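PDB 6JQE: carbonic anhydrase from Neosartorya fumigata, which probably catalyses the reversible hydration of carbon dioxide to hydrogencarbonate, as a zinc-dependent carbonic anhydrase of the beta class. Local coordinates for residues G89-G94 against V102-R107. Sequence-based numbering, arbitrary orientation.
Sequences GEVNAG and VLDTLR
Arg107 reaches from helix 99-109 to the loop 89-94 and lays its guanidinium against the backbone there. NH1 donates a hydrogen bond to the carbonyl O of Gly89, 3.0 Å away, approaching from well above the carbonyl plane at a C=O...N angle of 108°, and so not along a lone pair. Toward the rim of one guanidinium face lies Glu90 CA, 3.3 Å from NH1; Leu103 CA lies more loosely over the opposite face. The side of Gly89 and Glu90 is the close-packed part, where Glu90 OE2 also comes within 3.2 Å of Arg107 CD. Arginine suits it because a long chain ends in a flat group able to pack by its face and donate at its rim. A bend at chi3 (-76°) helps turn NH1 to Gly89 and NH2 to Asp104. NH2 gives a nearly straight bond to Asp104 OD1 (2.9 Å, 170°), an i to i+3 salt bridge that limits guanidinium rotation; aspartate, a short carboxylate one turn earlier, is met on its anti side. Gly89 has a positive phi, which glycine adopts readily, and its N is hydrogen-bonded to Asp123.

In this beta-class carbonic anhydrase the loop follows the central strand 75-81, whose end, with the residues just after it, supplies the zinc ligands His81 and Cys84. Across the contact the loop lies back against the helix it leads into.

Bonding is looser on the solvent side. The exposed Glu90 carboxylate suits the surface, but OE2 remains 4.1 Å from Arg107 NE, where opposite charges probably attract only weakly. Val91, exposed and poorly ordered, brings just CG1 to Asp104 OD1, at 3.8 Å. Beyond it, Asn92 ND2 is hydrogen-bonded to OG of Ser70 of the second subunit, while its OD1 accepts from Gly94 N in an Asx turn.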
ATOM      1  N   GLY A  89     -11.925 -16.695  -7.531  1.00 47.16           N
ATOM      2  CA  GLY A  89     -12.233 -17.476  -8.735  1.00 49.63           C
ATOM      3  C   GLY A  89     -11.015 -18.226  -9.197  1.00 52.01           C
ATOM      4  O   GLY A  89     -10.289 -18.781  -8.313  1.00 38.51           O
ATOM      5  N   GLU A  90     -10.806 -18.214 -10.518  1.00 57.25           N
ATOM      6  CA  GLU A  90      -9.557 -18.646 -11.193  1.00 65.61           C
ATOM      7  C   GLU A  90      -9.060 -17.507 -12.111  1.00 74.50           C
ATOM      8  O   GLU A  90      -9.591 -16.371 -12.053  1.00 73.97           O
ATOM      9  CB  GLU A  90      -9.806 -20.000 -11.866  1.00 67.30           C
ATOM     10  CG  GLU A  90     -10.779 -20.885 -11.084  1.00 68.79           C
ATOM     11  CD  GLU A  90     -10.340 -22.319 -10.848  1.00 79.38           C
ATOM     12  OE1 GLU A  90     -10.423 -23.125 -11.794  1.00 85.47           O
ATOM     13  OE2 GLU A  90      -9.920 -22.627  -9.710  1.00 81.57           O
ATOM     14  N   VAL A  91      -8.075 -17.822 -12.943  1.00 80.27           N
ATOM     15  CA  VAL A  91      -7.087 -16.884 -13.561  1.00 88.11           C
ATOM     16  C   VAL A  91      -7.684 -15.519 -13.948  1.00 82.30           C
ATOM     17  O   VAL A  91      -8.707 -15.496 -14.660  1.00 85.04           O
ATOM     18  CB  VAL A  91      -6.436 -17.564 -14.782  1.00 94.11           C
ATOM     19  CG1 VAL A  91      -5.552 -18.738 -14.365  1.00 95.29           C
ATOM     20  CG2 VAL A  91      -7.475 -17.989 -15.814  1.00 89.01           C
ATOM     21  N   ASN A  92      -7.046 -14.439 -13.480  1.00 73.02           N
ATOM     22  CA  ASN A  92      -7.058 -13.084 -14.098  1.00 72.32           C
ATOM     23  C   ASN A  92      -5.774 -12.918 -14.919  1.00 66.42           C
ATOM     24  O   ASN A  92      -4.673 -12.989 -14.326  1.00 63.56           O
ATOM     25  CB  ASN A  92      -7.098 -11.972 -13.047  1.00 73.23           C
ATOM     26  CG  ASN A  92      -7.226 -10.577 -13.631  1.00 74.46           C
ATOM     27  OD1 ASN A  92      -6.751 -10.287 -14.731  1.00 70.15           O
ATOM     28  ND2 ASN A  92      -7.841  -9.682 -12.876  1.00 71.81           N
ATOM     29  N   ALA A  93      -5.885 -12.683 -16.227  1.00 61.83           N
ATOM     30  CA  ALA A  93      -4.719 -12.593 -17.138  1.00 65.66           C
ATOM     31  C   ALA A  93      -3.959 -11.287 -16.877  1.00 62.85           C
ATOM     32  O   ALA A  93      -2.756 -11.240 -17.181  1.00 63.76           O
ATOM     33  CB  ALA A  93      -5.163 -12.700 -18.576  1.00 73.55           C
ATOM     34  N   GLY A  94      -4.641 -10.264 -16.354  1.00 57.31           N
ATOM     35  CA  GLY A  94      -4.049  -8.953 -16.014  1.00 52.69           C
ATOM     36  C   GLY A  94      -3.143  -9.029 -14.793  1.00 50.73           C
ATOM     37  O   GLY A  94      -2.350  -8.090 -14.570  1.00 53.71           O
ATOM     38  N   VAL A 102       1.181 -17.752  -6.896  1.00 37.64           N
ATOM     39  CA  VAL A 102       0.683 -17.960  -5.509  1.00 34.88           C
ATOM     40  C   VAL A 102      -0.765 -18.464  -5.592  1.00 35.98           C
ATOM     41  O   VAL A 102      -1.081 -19.494  -4.956  1.00 33.78           O
ATOM     42  CB  VAL A 102       0.819 -16.680  -4.664  1.00 36.30           C
ATOM     43  CG1 VAL A 102       0.200 -16.853  -3.292  1.00 39.39           C
ATOM     44  CG2 VAL A 102       2.271 -16.241  -4.548  1.00 37.10           C
ATOM     45  N   LEU A 103      -1.618 -17.807  -6.380  1.00 35.34           N
ATOM     46  CA  LEU A 103      -3.068 -18.130  -6.403  1.00 36.03           C
ATOM     47  C   LEU A 103      -3.272 -19.493  -7.073  1.00 33.40           C
ATOM     48  O   LEU A 103      -4.044 -20.279  -6.538  1.00 32.21           O
ATOM     49  CB  LEU A 103      -3.840 -17.023  -7.127  1.00 34.87           C
ATOM     50  CG  LEU A 103      -3.960 -15.724  -6.336  1.00 40.11           C
ATOM     51  CD1 LEU A 103      -4.572 -14.641  -7.205  1.00 40.91           C
ATOM     52  CD2 LEU A 103      -4.757 -15.943  -5.055  1.00 42.83           C
ATOM     53  N   ASP A 104      -2.573 -19.772  -8.171  1.00 34.71           N
ATOM     54  CA  ASP A 104      -2.655 -21.085  -8.853  1.00 36.05           C
ATOM     55  C   ASP A 104      -2.198 -22.183  -7.880  1.00 33.55           C
ATOM     56  O   ASP A 104      -2.887 -23.200  -7.791  1.00 33.75           O
ATOM     57  CB  ASP A 104      -1.840 -21.109 -10.149  1.00 41.30           C
ATOM     58  CG  ASP A 104      -2.413 -20.280 -11.296  1.00 49.43           C
ATOM     59  OD1 ASP A 104      -3.633 -19.969 -11.273  1.00 55.54           O
ATOM     60  OD2 ASP A 104      -1.639 -19.934 -12.209  1.00 52.56           O
ATOM     61  N   THR A 105      -1.105 -21.975  -7.149  1.00 34.09           N
ATOM     62  CA  THR A 105      -0.581 -22.949  -6.139  1.00 35.29           C
ATOM     63  C   THR A 105      -1.611 -23.194  -5.044  1.00 35.68           C
ATOM     64  O   THR A 105      -1.763 -24.350  -4.648  1.00 36.59           O
ATOM     65  CB  THR A 105       0.748 -22.512  -5.513  1.00 38.01           C
ATOM     66  OG1 THR A 105       1.760 -22.650  -6.503  1.00 34.52           O
ATOM     67  CG2 THR A 105       1.128 -23.317  -4.286  1.00 41.85           C
ATOM     68  N   LEU A 106      -2.295 -22.160  -4.564  1.00 36.06           N
ATOM     69  CA  LEU A 106      -3.382 -22.312  -3.557  1.00 34.90           C
ATOM     70  C   LEU A 106      -4.521 -23.120  -4.162  1.00 33.69           C
ATOM     71  O   LEU A 106      -5.083 -23.949  -3.472  1.00 34.17           O
ATOM     72  CB  LEU A 106      -3.929 -20.952  -3.115  1.00 39.22           C
ATOM     73  CG  LEU A 106      -3.092 -20.163  -2.106  1.00 43.26           C
ATOM     74  CD1 LEU A 106      -3.750 -18.830  -1.858  1.00 48.08           C
ATOM     75  CD2 LEU A 106      -2.918 -20.915  -0.797  1.00 47.48           C
ATOM     76  N   ARG A 107      -4.891 -22.828  -5.399  1.00 36.77           N
ATOM     77  CA  ARG A 107      -6.021 -23.518  -6.069  1.00 39.89           C
ATOM     78  C   ARG A 107      -5.670 -25.002  -6.221  1.00 35.53           C
ATOM     79  O   ARG A 107      -6.549 -25.804  -5.953  1.00 37.96           O
ATOM     80  CB  ARG A 107      -6.410 -22.787  -7.356  1.00 41.63           C
ATOM     81  CG  ARG A 107      -7.159 -21.488  -7.071  1.00 45.72           C
ATOM     82  CD  ARG A 107      -7.753 -20.787  -8.280  1.00 49.71           C
ATOM     83  NE  ARG A 107      -6.711 -20.125  -9.028  1.00 52.70           N
ATOM     84  CZ  ARG A 107      -6.574 -18.815  -9.209  1.00 49.85           C
ATOM     85  NH1 ARG A 107      -7.486 -17.959  -8.751  1.00 44.44           N
ATOM     86  NH2 ARG A 107      -5.570 -18.360  -9.898  1.00 50.17           N
TER